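Local coordinates for AAC3-I (Uncultured bacterium, PDB 5HMN), which acetylates aminoglycoside antibiotics, using a GNAT fold that binds coenzyme A, and so probably confers resistance to these drugs, at the interface of chains A and B. Residues are numbered along the deposited sequence; one frame, centred on the assembly and turned at random. Chains: chain A/B, AAC3-I.

The interface of chains A and B. Residues chain A 122-123, 144-146; chain B 123, 146-148.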
ATOM      1  N   VAL A 122      -2.766  -2.072   8.382  1.00 33.31           N
ATOM      2  CA  VAL A 122      -4.052  -2.010   7.709  1.00 36.42           C
ATOM      3  C   VAL A 122      -4.784  -0.737   8.121  1.00 42.56           C
ATOM      4  O   VAL A 122      -4.765  -0.346   9.289  1.00 43.89           O
ATOM      5  CB  VAL A 122      -4.922  -3.256   8.023  1.00 39.15           C
ATOM      6  CG1 VAL A 122      -5.084  -3.442   9.526  1.00 44.77           C
ATOM      7  CG2 VAL A 122      -6.282  -3.161   7.345  1.00 45.77           C
ATOM      8  N   GLN A 123      -5.394  -0.071   7.148  1.00 41.33           N
ATOM      9  CA  GLN A 123      -6.194   1.111   7.424  1.00 48.29           C
ATOM     10  C   GLN A 123      -7.617   0.703   7.762  1.00 55.44           C
ATOM     11  O   GLN A 123      -8.225  -0.108   7.067  1.00 51.92           O
ATOM     12  CB  GLN A 123      -6.198   2.069   6.232  1.00 53.77           C
ATOM     13  CG  GLN A 123      -4.842   2.626   5.855  1.00 60.85           C
ATOM     14  CD  GLN A 123      -4.946   3.723   4.812  1.00 90.95           C
ATOM     15  OE1 GLN A 123      -5.951   4.432   4.742  1.00 83.02           O
ATOM     16  NE2 GLN A 123      -3.910   3.863   3.990  1.00 97.05           N
ATOM     17  N   GLU A 144      -3.406   4.296  15.530  1.00 42.11           N
ATOM     18  CA  GLU A 144      -3.012   5.691  15.397  1.00 59.25           C
ATOM     19  C   GLU A 144      -3.896   6.374  14.362  1.00 48.07           C
ATOM     20  O   GLU A 144      -4.222   5.792  13.331  1.00 45.90           O
ATOM     21  CB  GLU A 144      -1.533   5.814  15.021  1.00 61.24           C
ATOM     22  CG  GLU A 144      -1.129   5.086  13.756  1.00 60.86           C
ATOM     23  CD  GLU A 144       0.345   5.262  13.439  1.00 88.37           C
ATOM     24  OE1 GLU A 144       1.001   6.088  14.111  1.00 97.53           O
ATOM     25  OE2 GLU A 144       0.851   4.576  12.527  1.00 87.83           O
ATOM     26  N   GLU A 145      -4.297   7.604  14.659  1.00 50.34           N
ATOM     27  CA  GLU A 145      -5.208   8.352  13.798  1.00 46.33           C
ATOM     28  C   GLU A 145      -4.450   9.152  12.746  1.00 46.36           C
ATOM     29  O   GLU A 145      -3.663  10.041  13.074  1.00 49.43           O
ATOM     30  CB  GLU A 145      -6.087   9.280  14.643  1.00 57.19           C
ATOM     31  CG  GLU A 145      -7.054   8.530  15.543  1.00 62.53           C
ATOM     32  CD  GLU A 145      -7.481   9.327  16.754  1.00 92.03           C
ATOM     33  OE1 GLU A 145      -7.523  10.574  16.667  1.00 96.06           O
ATOM     34  OE2 GLU A 145      -7.771   8.701  17.797  1.00 96.50           O
ATOM     35  N   VAL A 146      -4.694   8.830  11.481  1.00 44.67           N
ATOM     36  CA  VAL A 146      -4.011   9.489  10.376  1.00 51.26           C
ATOM     37  C   VAL A 146      -5.015  10.082   9.393  1.00 62.96           C
ATOM     38  O   VAL A 146      -6.221   9.852   9.504  1.00 46.31           O
ATOM     39  CB  VAL A 146      -3.083   8.513   9.620  1.00 51.08           C
ATOM     40  CG1 VAL A 146      -2.048   7.918  10.565  1.00 63.81           C
ATOM     41  CG2 VAL A 146      -3.898   7.416   8.962  1.00 49.23           C
TER
ATOM     42  N   GLN B 123      -1.030   8.813   2.827  1.00 57.45           N
ATOM     43  CA  GLN B 123      -1.393   9.025   4.212  1.00 46.82           C
ATOM     44  C   GLN B 123      -0.636  10.183   4.781  1.00 55.87           C
ATOM     45  O   GLN B 123       0.473  10.460   4.485  1.00 50.28           O
ATOM     46  CB  GLN B 123      -1.110   7.835   5.123  1.00 52.31           C
ATOM     47  CG  GLN B 123      -2.024   6.630   5.014  1.00 68.05           C
ATOM     48  CD  GLN B 123      -1.815   5.640   6.164  1.00 79.51           C
ATOM     49  OE1 GLN B 123      -2.685   4.831   6.492  1.00 83.59           O
ATOM     50  NE2 GLN B 123      -0.654   5.690   6.760  1.00 69.76           N
ATOM     51  N   VAL B 146      -9.104   8.295   8.751  1.00 50.97           N
ATOM     52  CA  VAL B 146      -9.126   6.854   8.953  1.00 61.80           C
ATOM     53  C   VAL B 146      -8.292   6.442  10.160  1.00 44.81           C
ATOM     54  O   VAL B 146      -7.585   7.258  10.755  1.00 49.04           O
ATOM     55  CB  VAL B 146      -8.605   6.098   7.713  1.00 51.09           C
ATOM     56  CG1 VAL B 146      -9.374   6.520   6.468  1.00 58.64           C
ATOM     57  CG2 VAL B 146      -7.113   6.344   7.529  1.00 40.03           C
ATOM     58  N   LEU B 147      -8.382   5.165  10.511  1.00 44.58           N
ATOM     59  CA  LEU B 147      -7.572   4.591  11.577  1.00 43.76           C
ATOM     60  C   LEU B 147      -6.470   3.704  11.006  1.00 44.89           C
ATOM     61  O   LEU B 147      -6.715   2.887  10.123  1.00 40.63           O
ATOM     62  CB  LEU B 147      -8.443   3.785  12.537  1.00 42.15           C
ATOM     63  CG  LEU B 147      -9.333   4.601  13.469  1.00 47.64           C
ATOM     64  CD1 LEU B 147     -10.067   3.692  14.435  1.00 45.88           C
ATOM     65  CD2 LEU B 147      -8.494   5.613  14.221  1.00 64.44           C
ATOM     66  N   HIS B 148      -5.273   3.840  11.511  1.00 47.47           N
ATOM     67  CA  HIS B 148      -4.155   3.060  11.070  1.00 42.68           C
ATOM     68  C   HIS B 148      -3.729   2.094  12.151  1.00 49.66           C
ATOM     69  O   HIS B 148      -3.609   2.470  13.273  1.00 46.31           O
ATOM     70  CB  HIS B 148      -3.012   3.977  10.726  1.00 51.59           C
ATOM     71  CG  HIS B 148      -1.852   3.292  10.096  1.00 53.64           C
ATOM     72  ND1 HIS B 148      -0.732   2.941  10.797  1.00 63.29           N
ATOM     73  CD2 HIS B 148      -1.621   2.927   8.820  1.00 61.62           C
ATOM     74  CE1 HIS B 148       0.133   2.373   9.990  1.00 58.02           C
ATOM     75  NE2 HIS B 148      -0.382   2.350   8.785  1.00 61.90           N
TER
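Strand 142-152 of chain A runs antiparallel to strand 142-152 of chain B, which also pairs with strand 119-124 of chain A, so the terminal strand of B is inserted between two strands of A. The register is set where A:Glu144 faces B:His148. There A:Glu144 N donates to B:His148 O at 2.9 Å, and the return bond from B:His148 N to A:Glu144 O has the same length; both are fairly straight, 159° at the hydrogen. Two residues on, A:Val146 faces its own symmetry mate. The bonds are weak here, A:Val146 N lying 3.4 Å from B:Val146 O, so the pairing slackens near the two-fold axis. The same valines pack through their methyls, CG2 of A:Val146 lying 3.7 Å from CG2 of B:Val146 as the side chains pass at an angle.

Side chains of the outer pair also meet, CG of A:Glu144 packing 3.7 Å from CB of B:His148, though their polar contact is weak. With chi1 at -173°, CG of B:His148 points away from the backbone N and sits beside the carbonyl carbon, which brings the imidazole alongside the A:Glu144 side chain, both pointing the same way. Its ND1 sits 2.9 Å from carboxylate OE2 of A:Glu144, but the ring and carboxylate planes are turned 48° apart and the hydrogen bond is bent. On the opposite strand face, CG of A:Glu145 lies 3.5 Å from methyl CD2 of B:Leu147, again side by side. A:Gln123 and B:Gln123 reach towards each other from opposite directions, with their CD atoms 3.9 Å apart; as modelled, their amides form no hydrogen bond. With its symmetry twin, this strand exchange joins the two GNAT subunits through continuous sheet pairing, consistent with a dimer, though the structure alone does not show its state in solution.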